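Local coordinates for protein cysteine hydrolase (Pseudomonas syringae pv. phaseolicola 1448A, PDB 3IRV) that probably acts as a hydrolase of the isochorismatase-like cysteine hydrolase family, at residues A[49-52]-A[53-57]; A[109-112]-A[113-116]; A[193-196]-A[197-201]; A[210-213]-A[214-218]. All coordinates share one frame; numbering follows the deposited sequence. Where two conformers were deposited one is given.

Contact 1 of 4, residues A[49-52]-A[53-57]; sequences IVQP and IQKLL
Four successive i to i+4 backbone bonds, from I53 N to I49 O through L56 N to P52 O, with N to O distances of 2.9 to 3.1 Å, are the evidence for a regular first turn of an alpha helix. P52 is readily accommodated in this first turn, where its nitrogen, lacking a hydrogen, is not called on for an i to i-4 bond. Along the outer surface Q51 and K55 lie side by side and point the same way. Q51 is extended, with CG opposite the backbone N (chi1 -163°), and K55 stays straight until a bend at its last torsion (chi4 80°) turns its ammonium toward the glutamine, NZ standing 3.4 Å from Q51 CG and 3.1 Å from Q51 OE1. I49 and I53 form a parallel apolar pair one turn apart, meeting through their end methyls, CD1 to CD1 at 3.9 Å. V50 and Q54 are set at a slant instead, V50 CG1 lying 4.1 Å from Q54 CD; NE2 of Q54 is hydrogen-bonded to the carbonyl oxygen of A107. The residues are thus sorted by face: Q51 and K55 are exposed, whereas I49, I53 and L56 are buried. L56 rests on V25 of strand 23-28 and on V213 of helix 210-220, P52 touches T210 of that same helix, and I53 packs on L108, so the inner side of this N-terminal part of helix 50-62 meets the parallel sheet, helix 210-220 and the loop carrying A107 and L108.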
ATOM      1  N   ILE A  49       4.976 -18.196 -11.878  1.00 13.52           N
ATOM      2  CA  ILE A  49       5.335 -18.281 -10.447  1.00 12.38           C
ATOM      3  C   ILE A  49       4.897 -19.549  -9.719  1.00 12.56           C
ATOM      4  O   ILE A  49       5.253 -19.742  -8.554  1.00 14.98           O
ATOM      5  CB  ILE A  49       4.874 -17.027  -9.632  1.00 12.48           C
ATOM      6  CG1 ILE A  49       3.352 -16.976  -9.482  1.00 13.32           C
ATOM      7  CG2 ILE A  49       5.364 -15.764 -10.314  1.00 15.50           C
ATOM      8  CD1 ILE A  49       2.941 -15.888  -8.464  1.00 13.42           C
ATOM      9  N   VAL A  50       4.143 -20.419 -10.395  1.00 14.19           N
ATOM     10  CA  VAL A  50       3.680 -21.632  -9.721  1.00 14.81           C
ATOM     11  C   VAL A  50       4.843 -22.546  -9.312  1.00 14.66           C
ATOM     12  O   VAL A  50       4.907 -23.010  -8.160  1.00 14.02           O
ATOM     13  CB  VAL A  50       2.666 -22.393 -10.596  1.00 15.77           C
ATOM     14  CG1 VAL A  50       2.312 -23.727  -9.986  1.00 15.38           C
ATOM     15  CG2 VAL A  50       1.394 -21.537 -10.806  1.00 16.03           C
ATOM     16  N   GLN A  51       5.774 -22.782 -10.235  1.00 13.84           N
ATOM     17  CA  GLN A  51       6.928 -23.651  -9.942  1.00 15.35           C
ATOM     18  C   GLN A  51       7.812 -23.143  -8.774  1.00 10.26           C
ATOM     19  O   GLN A  51       8.093 -23.913  -7.844  1.00 14.64           O
ATOM     20  CB  GLN A  51       7.724 -23.876 -11.232  1.00 19.99           C
ATOM     21  CG  GLN A  51       8.685 -25.035 -11.199  1.00 31.69           C
ATOM     22  CD  GLN A  51       9.391 -25.208 -12.545  1.00 41.15           C
ATOM     23  OE1 GLN A  51      10.620 -25.134 -12.632  1.00 54.29           O
ATOM     24  NE2 GLN A  51       8.604 -25.415 -13.606  1.00 49.58           N
ATOM     25  N   PRO A  52       8.248 -21.861  -8.811  1.00 14.99           N
ATOM     26  CA  PRO A  52       9.004 -21.382  -7.642  1.00 15.94           C
ATOM     27  C   PRO A  52       8.237 -21.485  -6.329  1.00 13.74           C
ATOM     28  O   PRO A  52       8.835 -21.835  -5.313  1.00 14.29           O
ATOM     29  CB  PRO A  52       9.295 -19.907  -7.949  1.00 18.04           C
ATOM     30  CG  PRO A  52       8.668 -19.597  -9.235  1.00 23.70           C
ATOM     31  CD  PRO A  52       8.197 -20.855  -9.896  1.00 16.46           C
ATOM     32  N   ILE A  53       6.940 -21.171  -6.346  1.00 13.70           N
ATOM     33  CA  ILE A  53       6.152 -21.340  -5.114  1.00 13.16           C
ATOM     34  C   ILE A  53       6.126 -22.822  -4.657  1.00 12.83           C
ATOM     35  O   ILE A  53       6.294 -23.117  -3.459  1.00 14.97           O
ATOM     36  CB  ILE A  53       4.746 -20.703  -5.231  1.00 13.49           C
ATOM     37  CG1 ILE A  53       4.889 -19.187  -5.452  1.00 14.46           C
ATOM     38  CG2 ILE A  53       3.938 -20.962  -3.957  1.00 15.08           C
ATOM     39  CD1 ILE A  53       3.601 -18.496  -5.662  1.00 13.01           C
ATOM     40  N   GLN A  54       5.970 -23.762  -5.599  1.00 13.10           N
ATOM     41  CA  GLN A  54       5.983 -25.188  -5.221  1.00 15.64           C
ATOM     42  C   GLN A  54       7.292 -25.572  -4.511  1.00 16.43           C
ATOM     43  O   GLN A  54       7.281 -26.247  -3.463  1.00 16.06           O
ATOM     44  CB  GLN A  54       5.797 -26.054  -6.467  1.00 14.25           C
ATOM     45  CG  GLN A  54       4.416 -26.056  -7.042  1.00 15.65           C
ATOM     46  CD  GLN A  54       4.335 -26.890  -8.312  1.00 19.40           C
ATOM     47  OE1 GLN A  54       5.271 -26.908  -9.117  1.00 21.09           O
ATOM     48  NE2 GLN A  54       3.195 -27.563  -8.511  1.00 18.99           N
ATOM     49  N   LYS A  55       8.416 -25.122  -5.066  1.00 13.72           N
ATOM     50  CA  LYS A  55       9.725 -25.366  -4.449  1.00 18.02           C
ATOM     51  C   LYS A  55       9.814 -24.730  -3.062  1.00 18.68           C
ATOM     52  O   LYS A  55      10.302 -25.348  -2.115  1.00 17.67           O
ATOM     53  CB  LYS A  55      10.846 -24.839  -5.347  1.00 18.02           C
ATOM     54  CG  LYS A  55      10.973 -25.558  -6.678  1.00 26.09           C
ATOM     55  CD  LYS A  55      12.153 -24.977  -7.442  1.00 38.70           C
ATOM     56  CE  LYS A  55      12.585 -25.868  -8.599  1.00 52.34           C
ATOM     57  NZ  LYS A  55      11.701 -25.677  -9.776  1.00 54.66           N
ATOM     58  N   LEU A  56       9.325 -23.497  -2.958  1.00 15.16           N
ATOM     59  CA  LEU A  56       9.313 -22.769  -1.699  1.00 13.34           C
ATOM     60  C   LEU A  56       8.533 -23.519  -0.636  1.00 14.91           C
ATOM     61  O   LEU A  56       9.024 -23.675   0.501  1.00 15.31           O
ATOM     62  CB  LEU A  56       8.710 -21.371  -1.883  1.00 10.88           C
ATOM     63  CG  LEU A  56       8.546 -20.564  -0.594  1.00 14.93           C
ATOM     64  CD1 LEU A  56       9.906 -20.267   0.074  1.00 17.51           C
ATOM     65  CD2 LEU A  56       7.785 -19.282  -0.927  1.00 14.44           C
ATOM     66  N   LEU A  57       7.328 -23.990  -0.991  1.00 13.44           N
ATOM     67  CA  LEU A  57       6.470 -24.651  -0.000  1.00 12.44           C
ATOM     68  C   LEU A  57       7.067 -25.993   0.446  1.00 15.07           C
ATOM     69  O   LEU A  57       7.050 -26.318   1.626  1.00 17.60           O
ATOM     70  CB  LEU A  57       5.018 -24.805  -0.497  1.00 14.35           C
ATOM     71  CG  LEU A  57       4.358 -23.469  -0.890  1.00 15.91           C
ATOM     72  CD1 LEU A  57       2.875 -23.645  -1.209  1.00 19.80           C
ATOM     73  CD2 LEU A  57       4.550 -22.399   0.195  1.00 22.44           C
TER

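Contact 2 of 4, residues A[109-112]-A[113-116]; sequences APQS and DDVI
D114 folds its carboxylate back alongside Q111, the two side chains pointing the same way with amide and carboxylate planes 69° apart. OD2 of D114 lies 3.6 Å from Q111 CB and takes the backbone N-H of Q111 in a nearly straight bond, 2.8 Å from N to OD2, with an N-H...O angle of 170°. This backbone N-H of Q111 approaches from above the carboxylate plane. In return the D114 backbone amide reaches Q111 O at 3.0 Å, closing the turn, so the two residues are joined by one bond through a side chain and one through the backbone. Water 1 adds a third link by donating to the carbonyl oxygens of both Q111 and D114. In the glutamine conformer described, a turn about CB-CG (chi2 -59°) brings the side-chain amide back along the chain: NE2 donates to A109 O at 3.0 Å, with the acceptor close to the amide plane. Further on, P110 and I116 cross at about a right angle, the proline CG 3.9 Å from CD1 of the isoleucine. D114 OD2 is also paired with R61 in a salt bridge, which probably helps to hold the carboxylate against the turn; two donors then share this one oxygen. S112 and D113 occupy the exposed corner positions. The arrangement is a type I beta turn from Q111 to D114, whose last residue leads directly into strand 115-119 of the parallel sheet, beside strand 66-72.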
ATOM      1  N   ALA A 109      -2.119 -27.030  -3.872  1.00 16.49           N
ATOM      2  CA  ALA A 109      -3.153 -27.454  -2.919  1.00 15.81           C
ATOM      3  C   ALA A 109      -2.648 -27.429  -1.482  1.00 16.86           C
ATOM      4  O   ALA A 109      -1.623 -28.032  -1.181  1.00 18.95           O
ATOM      5  CB  ALA A 109      -3.650 -28.850  -3.263  1.00 22.62           C
ATOM      6  N   PRO A 110      -3.346 -26.684  -0.604  1.00 17.20           N
ATOM      7  CA  PRO A 110      -2.943 -26.663   0.800  1.00 17.92           C
ATOM      8  C   PRO A 110      -2.921 -28.057   1.408  1.00 19.38           C
ATOM      9  O   PRO A 110      -3.763 -28.912   1.073  1.00 20.07           O
ATOM     10  CB  PRO A 110      -4.031 -25.796   1.465  1.00 17.05           C
ATOM     11  CG  PRO A 110      -4.471 -24.857   0.335  1.00 17.75           C
ATOM     12  CD  PRO A 110      -4.486 -25.777  -0.862  1.00 17.40           C
ATOM     13  N   GLN A 111      -1.937 -28.272   2.266  1.00 16.09           N
ATOM     14  CA  GLN A 111      -1.788 -29.532   2.983  0.50 19.25           C
ATOM     15  C   GLN A 111      -2.423 -29.398   4.360  1.00 25.02           C
ATOM     16  O   GLN A 111      -2.716 -28.275   4.808  1.00 21.53           O
ATOM     17  CB  GLN A 111      -0.312 -29.922   3.064  0.50 22.67           C
ATOM     18  CG  GLN A 111       0.335 -30.125   1.685  0.50 25.34           C
ATOM     19  CD  GLN A 111      -0.350 -31.206   0.858  0.50 30.21           C
ATOM     20  OE1 GLN A 111      -0.257 -32.390   1.172  0.50 30.27           O
ATOM     21  NE2 GLN A 111      -1.047 -30.798  -0.201  0.50 21.41           N
ATOM     22  N   SER A 112      -2.639 -30.534   5.025  1.00 25.90           N
ATOM     23  CA  SER A 112      -3.417 -30.567   6.265  1.00 26.26           C
ATOM     24  C   SER A 112      -2.935 -29.650   7.397  1.00 25.89           C
ATOM     25  O   SER A 112      -3.778 -29.128   8.119  1.00 33.00           O
ATOM     26  CB  SER A 112      -3.574 -32.013   6.773  1.00 24.62           C
ATOM     27  OG  SER A 112      -2.312 -32.534   7.158  1.00 32.49           O
ATOM     28  N   ASP A 113      -1.619 -29.449   7.538  1.00 23.26           N
ATOM     29  CA  ASP A 113      -1.049 -28.563   8.576  1.00 25.25           C
ATOM     30  C   ASP A 113      -0.917 -27.104   8.161  1.00 22.00           C
ATOM     31  O   ASP A 113      -0.529 -26.254   8.982  1.00 23.93           O
ATOM     32  CB  ASP A 113       0.333 -29.041   9.006  1.00 28.36           C
ATOM     33  CG  ASP A 113       0.284 -30.288   9.862  1.00 45.00           C
ATOM     34  OD1 ASP A 113      -0.801 -30.624  10.393  1.00 49.65           O
ATOM     35  OD2 ASP A 113       1.346 -30.934  10.003  1.00 50.63           O
ATOM     36  N   ASP A 114      -1.203 -26.810   6.895  1.00 15.92           N
ATOM     37  CA  ASP A 114      -1.123 -25.417   6.425  1.00 16.10           C
ATOM     38  C   ASP A 114      -2.308 -24.635   6.970  1.00 17.43           C
ATOM     39  O   ASP A 114      -3.312 -25.231   7.378  1.00 16.91           O
ATOM     40  CB  ASP A 114      -1.167 -25.362   4.908  1.00 13.03           C
ATOM     41  CG  ASP A 114       0.037 -26.037   4.234  1.00 18.32           C
ATOM     42  OD1 ASP A 114       1.074 -26.238   4.895  1.00 15.87           O
ATOM     43  OD2 ASP A 114      -0.064 -26.326   3.024  1.00 17.46           O
ATOM     44  N   VAL A 115      -2.177 -23.304   6.986  1.00 12.26           N
ATOM     45  CA  VAL A 115      -3.228 -22.424   7.493  1.00 12.96           C
ATOM     46  C   VAL A 115      -3.839 -21.666   6.319  1.00 14.60           C
ATOM     47  O   VAL A 115      -3.123 -21.214   5.422  1.00 14.21           O
ATOM     48  CB  VAL A 115      -2.675 -21.392   8.535  1.00 11.14           C
ATOM     49  CG1 VAL A 115      -3.811 -20.626   9.156  1.00 12.11           C
ATOM     50  CG2 VAL A 115      -1.926 -22.108   9.640  1.00 14.37           C
ATOM     51  N   ILE A 116      -5.167 -21.553   6.311  1.00 12.56           N
ATOM     52  CA  ILE A 116      -5.865 -20.789   5.285  1.00 13.60           C
ATOM     53  C   ILE A 116      -6.530 -19.590   5.976  1.00 15.40           C
ATOM     54  O   ILE A 116      -7.305 -19.770   6.922  1.00 13.90           O
ATOM     55  CB  ILE A 116      -6.888 -21.657   4.513  1.00 13.94           C
ATOM     56  CG1 ILE A 116      -6.139 -22.836   3.833  1.00 15.65           C
ATOM     57  CG2 ILE A 116      -7.632 -20.784   3.498  1.00 17.11           C
ATOM     58  CD1 ILE A 116      -7.063 -23.849   3.108  1.00 19.70           C
TER
HETATM   59  O   HOH W   1      -4.817 -26.401   5.232  1.00 33.07           O

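Contact 3 of 4, residues A[193-196]-A[197-201]; sequences QRIS and LTTIA
In T198 and T199 the hydroxyl lies beside the residue's own backbone N (chi1 -65° and -63°), a setting that turns each OG1 back to the carbonyl one turn earlier. T198 OG1 donates to R194 O at 2.9 Å, and T199 OG1 to I195 O at 2.8 Å. Each carbonyl also receives the threonine's own backbone N-H, T199 N standing 2.9 Å from I195 O. Hydroxyl and amide arrive from opposite faces of the carbonyl plane, so one oxygen can take both; each buried hydroxyl thereby places its proton within the helix. Q193 slants across L197, with NE2 3.8 Å from CD1; its amide is fixed by T149 and N174, and NE2 also hydrogen-bonds a glycerol, probably from the crystallisation liquor. In the conformers described, S196 OG lies 3.6 Å from I200 CD1 while hydrogen-bonding E154, and the CD1 methyl of I195 covers one face of the R194 guanidinium, whose NH2 forms a salt bridge with D191. Helix 189-204 is seated between helix 149-162, touched by S196 and I200, strand 206-208, met by I200 and A201, and the second subunit, whose V187, F184, Y179 and N150 pack on I195, L197, T198 and T199.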
ATOM      1  N   GLN A 193       5.706  -4.445 -12.061  1.00 11.85           N
ATOM      2  CA  GLN A 193       6.639  -5.278 -11.310  1.00 13.37           C
ATOM      3  C   GLN A 193       7.938  -4.542 -10.948  1.00 12.90           C
ATOM      4  O   GLN A 193       8.364  -4.596  -9.785  1.00 13.63           O
ATOM      5  CB  GLN A 193       6.940  -6.556 -12.093  1.00 14.88           C
ATOM      6  CG  GLN A 193       7.731  -7.613 -11.280  1.00 13.13           C
ATOM      7  CD  GLN A 193       6.848  -8.479 -10.390  1.00 14.73           C
ATOM      8  OE1 GLN A 193       5.650  -8.250 -10.283  1.00 15.10           O
ATOM      9  NE2 GLN A 193       7.468  -9.464  -9.704  1.00 14.94           N
ATOM     10  N   ARG A 194       8.542  -3.865 -11.938  1.00 12.63           N
ATOM     11  CA  ARG A 194       9.764  -3.077 -11.761  0.50 14.94           C
ATOM     12  C   ARG A 194       9.563  -2.032 -10.663  1.00 14.49           C
ATOM     13  O   ARG A 194      10.374  -1.905  -9.737  1.00 15.68           O
ATOM     14  CB  ARG A 194      10.107  -2.381 -13.093  0.50 13.11           C
ATOM     15  CG  ARG A 194      11.246  -1.380 -13.042  0.50 19.80           C
ATOM     16  CD  ARG A 194      11.714  -1.029 -14.456  0.50 15.34           C
ATOM     17  NE  ARG A 194      10.673  -0.406 -15.266  0.50  5.18           N
ATOM     18  CZ  ARG A 194      10.485   0.912 -15.383  0.50 11.31           C
ATOM     19  NH1 ARG A 194      11.283   1.785 -14.753  0.50  9.27           N
ATOM     20  NH2 ARG A 194       9.508   1.363 -16.162  0.50 13.58           N
ATOM     21  N   ILE A 195       8.476  -1.278 -10.765  1.00 14.49           N
ATOM     22  CA  ILE A 195       8.216  -0.217  -9.795  1.00 11.33           C
ATOM     23  C   ILE A 195       7.909  -0.788  -8.409  1.00 14.20           C
ATOM     24  O   ILE A 195       8.419  -0.281  -7.417  1.00 14.39           O
ATOM     25  CB  ILE A 195       7.083   0.741 -10.278  1.00 13.21           C
ATOM     26  CG1 ILE A 195       7.640   1.828 -11.211  1.00 20.39           C
ATOM     27  CG2 ILE A 195       6.543   1.569  -9.097  1.00 16.98           C
ATOM     28  CD1 ILE A 195       8.318   1.386 -12.443  1.00 22.08           C
ATOM     29  N   SER A 196       7.124  -1.859  -8.349  1.00 12.99           N
ATOM     30  CA  SER A 196       6.759  -2.457  -7.066  0.50 11.86           C
ATOM     31  C   SER A 196       7.977  -3.017  -6.323  1.00 14.33           C
ATOM     32  O   SER A 196       8.179  -2.739  -5.134  1.00 12.73           O
ATOM     33  CB  SER A 196       5.737  -3.573  -7.269  0.50 12.59           C
ATOM     34  OG  SER A 196       5.388  -4.147  -6.026  0.50 10.67           O
ATOM     35  N   LEU A 197       8.795  -3.804  -7.017  1.00 14.25           N
ATOM     36  CA  LEU A 197       9.937  -4.433  -6.347  1.00 11.30           C
ATOM     37  C   LEU A 197      10.948  -3.383  -5.868  1.00 10.95           C
ATOM     38  O   LEU A 197      11.535  -3.498  -4.772  1.00 12.84           O
ATOM     39  CB  LEU A 197      10.597  -5.454  -7.275  1.00 12.10           C
ATOM     40  CG  LEU A 197       9.720  -6.651  -7.631  1.00 14.59           C
ATOM     41  CD1 LEU A 197      10.537  -7.541  -8.566  1.00 14.24           C
ATOM     42  CD2 LEU A 197       9.326  -7.452  -6.382  1.00 14.55           C
ATOM     43  N   THR A 198      11.139  -2.350  -6.696  1.00 12.76           N
ATOM     44  CA  THR A 198      12.061  -1.257  -6.346  1.00 12.62           C
ATOM     45  C   THR A 198      11.526  -0.527  -5.086  1.00 14.54           C
ATOM     46  O   THR A 198      12.266  -0.269  -4.112  1.00 15.09           O
ATOM     47  CB  THR A 198      12.213  -0.296  -7.548  1.00 14.04           C
ATOM     48  OG1 THR A 198      12.847  -1.005  -8.634  1.00 14.93           O
ATOM     49  CG2 THR A 198      13.101   0.915  -7.168  1.00 15.62           C
ATOM     50  N   THR A 199      10.231  -0.237  -5.093  1.00 11.32           N
ATOM     51  CA  THR A 199       9.591   0.413  -3.949  1.00 11.35           C
ATOM     52  C   THR A 199       9.705  -0.432  -2.685  1.00 11.74           C
ATOM     53  O   THR A 199      10.078   0.050  -1.609  1.00 14.06           O
ATOM     54  CB  THR A 199       8.116   0.687  -4.269  1.00 13.47           C
ATOM     55  OG1 THR A 199       8.058   1.607  -5.364  1.00 15.20           O
ATOM     56  CG2 THR A 199       7.375   1.309  -3.065  1.00 12.50           C
ATOM     57  N   ILE A 200       9.413  -1.723  -2.817  1.00 14.04           N
ATOM     58  CA  ILE A 200       9.566  -2.613  -1.647  1.00 11.86           C
ATOM     59  C   ILE A 200      11.003  -2.606  -1.111  1.00 13.29           C
ATOM     60  O   ILE A 200      11.218  -2.498   0.106  1.00 14.05           O
ATOM     61  CB  ILE A 200       9.107  -4.041  -1.953  1.00 13.10           C
ATOM     62  CG1 ILE A 200       7.622  -4.047  -2.323  1.00  9.63           C
ATOM     63  CG2 ILE A 200       9.447  -4.990  -0.773  1.00 12.75           C
ATOM     64  CD1 ILE A 200       7.243  -5.316  -3.143  1.00 10.92           C
ATOM     65  N   ALA A 201      11.994  -2.710  -2.014  1.00 11.42           N
ATOM     66  CA  ALA A 201      13.390  -2.747  -1.569  1.00 14.59           C
ATOM     67  C   ALA A 201      13.855  -1.416  -0.921  1.00 12.26           C
ATOM     68  O   ALA A 201      14.752  -1.406  -0.076  1.00 13.80           O
ATOM     69  CB  ALA A 201      14.279  -3.094  -2.748  1.00 12.73           C
TER

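Contact 4 of 4, residues A[210-213]-A[214-218]; sequences TAEV and IRRIE
In the conformers described, OE2 of E212 is gripped by R216 NE and water 2. It accepts from R216 NE at 3.1 Å with an N-H...O angle of 160°, while OE1 forms a salt bridge to R215 NH1 at 2.8 Å. Both arginines cross the glutamate at about a right angle, their guanidinium planes turned 46° (R215) and 55° (R216) from the carboxylate. R216 NE meets OE2 on the anti side, tilted out of the carboxylate plane, and the oxygen lies at the edge of the guanidinium, in its plane; water 2 sits at that edge too, donating to OE2 at 3.0 Å and accepting from R216 NH1. R215 approaches differently: bent at its third torsion, it lays one guanidinium face over the helix, with E212 CA 3.6 Å above the plane and A211 O beside it. A turn about CB-CG swings the E212 carboxylate forward, toward R215 and R216. Elsewhere T210 CG2 and I214 CD1 meet at a slant, 3.8 Å apart, and the T210 hydroxyl is bonded to D172. R216 has a second acidic partner in E206. With a positive group at each oxygen, E212 probably stays ionised, and its charge would be largely balanced within the network; the salt bridges span three and four residues of the helix, adding side-chain links to the backbone bonds of the same turns.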
ATOM      1  N   THR A 210      13.347 -16.595  -4.850  1.00 13.54           N
ATOM      2  CA  THR A 210      12.878 -17.821  -4.215  1.00 15.93           C
ATOM      3  C   THR A 210      14.037 -18.760  -3.882  1.00 15.47           C
ATOM      4  O   THR A 210      14.122 -19.264  -2.755  1.00 16.88           O
ATOM      5  CB  THR A 210      11.875 -18.559  -5.117  1.00 14.62           C
ATOM      6  OG1 THR A 210      10.793 -17.679  -5.406  1.00 14.87           O
ATOM      7  CG2 THR A 210      11.314 -19.790  -4.425  1.00 17.11           C
ATOM      8  N   ALA A 211      14.943 -18.939  -4.847  1.00 13.75           N
ATOM      9  CA  ALA A 211      16.092 -19.851  -4.648  1.00 15.35           C
ATOM     10  C   ALA A 211      16.946 -19.423  -3.467  1.00 15.78           C
ATOM     11  O   ALA A 211      17.338 -20.251  -2.648  1.00 18.39           O
ATOM     12  CB  ALA A 211      16.945 -19.959  -5.911  1.00 17.11           C
ATOM     13  N   GLU A 212      17.219 -18.122  -3.359  1.00 18.32           N
ATOM     14  CA  GLU A 212      18.043 -17.671  -2.230  0.50 17.39           C
ATOM     15  C   GLU A 212      17.328 -17.807  -0.904  1.00 19.54           C
ATOM     16  O   GLU A 212      17.949 -18.192   0.091  1.00 18.06           O
ATOM     17  CB  GLU A 212      18.620 -16.255  -2.390  0.50 20.04           C
ATOM     18  CG  GLU A 212      19.074 -15.566  -1.050  0.50 17.77           C
ATOM     19  CD  GLU A 212      20.139 -16.331  -0.190  0.50 19.24           C
ATOM     20  OE1 GLU A 212      20.773 -17.335  -0.620  0.50 15.60           O
ATOM     21  OE2 GLU A 212      20.350 -15.890   0.963  0.50 24.73           O
ATOM     22  N   VAL A 213      16.030 -17.526  -0.859  1.00 16.66           N
ATOM     23  CA  VAL A 213      15.331 -17.728   0.408  1.00 14.87           C
ATOM     24  C   VAL A 213      15.255 -19.208   0.843  1.00 17.56           C
ATOM     25  O   VAL A 213      15.376 -19.518   2.032  1.00 18.65           O
ATOM     26  CB  VAL A 213      13.952 -17.000   0.416  1.00 15.78           C
ATOM     27  CG1 VAL A 213      12.810 -17.912   0.050  1.00 16.82           C
ATOM     28  CG2 VAL A 213      13.724 -16.331   1.781  1.00 20.19           C
ATOM     29  N   ILE A 214      15.109 -20.107  -0.125  1.00 16.67           N
ATOM     30  CA  ILE A 214      15.135 -21.552   0.137  1.00 17.54           C
ATOM     31  C   ILE A 214      16.492 -21.959   0.725  1.00 20.28           C
ATOM     32  O   ILE A 214      16.549 -22.684   1.721  1.00 18.39           O
ATOM     33  CB  ILE A 214      14.811 -22.352  -1.147  1.00 20.55           C
ATOM     34  CG1 ILE A 214      13.316 -22.198  -1.495  1.00 14.42           C
ATOM     35  CG2 ILE A 214      15.213 -23.839  -1.007  1.00 19.23           C
ATOM     36  CD1 ILE A 214      12.914 -22.801  -2.837  1.00 15.67           C
ATOM     37  N   ARG A 215      17.575 -21.453   0.143  1.00 17.71           N
ATOM     38  CA  ARG A 215      18.926 -21.745   0.646  1.00 19.95           C
ATOM     39  C   ARG A 215      19.119 -21.267   2.069  1.00 21.62           C
ATOM     40  O   ARG A 215      19.710 -21.958   2.911  1.00 21.86           O
ATOM     41  CB  ARG A 215      19.963 -21.096  -0.257  1.00 22.80           C
ATOM     42  CG  ARG A 215      20.046 -21.798  -1.582  1.00 34.43           C
ATOM     43  CD  ARG A 215      21.296 -21.452  -2.334  1.00 41.77           C
ATOM     44  NE  ARG A 215      20.991 -20.894  -3.646  1.00 32.83           N
ATOM     45  CZ  ARG A 215      21.088 -19.595  -3.928  1.00 48.88           C
ATOM     46  NH1 ARG A 215      21.510 -18.724  -2.988  1.00 22.09           N
ATOM     47  NH2 ARG A 215      20.766 -19.174  -5.149  1.00 47.53           N
ATOM     48  N   ARG A 216      18.582 -20.080   2.334  1.00 17.61           N
ATOM     49  CA  ARG A 216      18.670 -19.450   3.634  0.50 22.51           C
ATOM     50  C   ARG A 216      17.867 -20.231   4.674  1.00 22.56           C
ATOM     51  O   ARG A 216      18.294 -20.370   5.826  1.00 27.34           O
ATOM     52  CB  ARG A 216      18.172 -18.009   3.528  0.50 22.11           C
ATOM     53  CG  ARG A 216      18.907 -17.055   4.412  0.50 25.27           C
ATOM     54  CD  ARG A 216      18.203 -15.718   4.424  0.50 21.68           C
ATOM     55  NE  ARG A 216      18.544 -14.904   3.264  0.50 21.06           N
ATOM     56  CZ  ARG A 216      17.921 -13.780   2.928  0.50 18.76           C
ATOM     57  NH1 ARG A 216      18.311 -13.112   1.851  0.50 18.15           N
ATOM     58  NH2 ARG A 216      16.904 -13.328   3.660  0.50 16.65           N
ATOM     59  N   ILE A 217      16.711 -20.761   4.253  1.00 19.66           N
ATOM     60  CA  ILE A 217      15.874 -21.599   5.113  1.00 22.05           C
ATOM     61  C   ILE A 217      16.592 -22.931   5.423  1.00 27.72           C
ATOM     62  O   ILE A 217      16.657 -23.368   6.584  1.00 29.06           O
ATOM     63  CB  ILE A 217      14.494 -21.889   4.450  1.00 21.59           C
ATOM     64  CG1 ILE A 217      13.582 -20.651   4.532  1.00 22.27           C
ATOM     65  CG2 ILE A 217      13.800 -23.092   5.088  1.00 25.53           C
ATOM     66  CD1 ILE A 217      12.304 -20.764   3.680  1.00 20.81           C
ATOM     67  N   GLU A 218      17.150 -23.557   4.383  1.00 24.96           N
ATOM     68  CA  GLU A 218      17.866 -24.838   4.533  1.00 27.71           C
ATOM     69  C   GLU A 218      19.108 -24.734   5.428  1.00 25.90           C
ATOM     70  O   GLU A 218      19.410 -25.655   6.190  1.00 30.87           O
ATOM     71  CB  GLU A 218      18.239 -25.397   3.160  1.00 29.58           C
ATOM     72  CG  GLU A 218      17.043 -25.876   2.360  1.00 27.98           C
ATOM     73  CD  GLU A 218      17.364 -26.131   0.889  1.00 24.83           C
ATOM     74  OE1 GLU A 218      18.420 -25.671   0.399  1.00 33.21           O
ATOM     75  OE2 GLU A 218      16.548 -26.782   0.219  1.00 28.81           O
TER
HETATM   76  O   HOH W   2      20.537 -12.988   0.134  1.00 23.18           O

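From the N terminus the four contacts follow in series, without nesting or crossing, and each is local. Contact 1 starts helix 50-62; contact 2 closes the beta turn that feeds strand 115-119; contact 3 lies within helix 189-204, and contact 4 opens helix 210-220 after strand 206-208. Contacts 1 and 4 alone touch: P52 O is 3.3 Å from T210 CG2, and L56 CD1 is 3.7 Å from V213 CG1, so the two helices pack together. Contact 2 approaches contact 1 to about 6 Å between nearest atoms. Contacts 2 and 3 lie on opposite sides of the chain's centre, about 29 Å apart between centres, with contact 3 facing the second subunit.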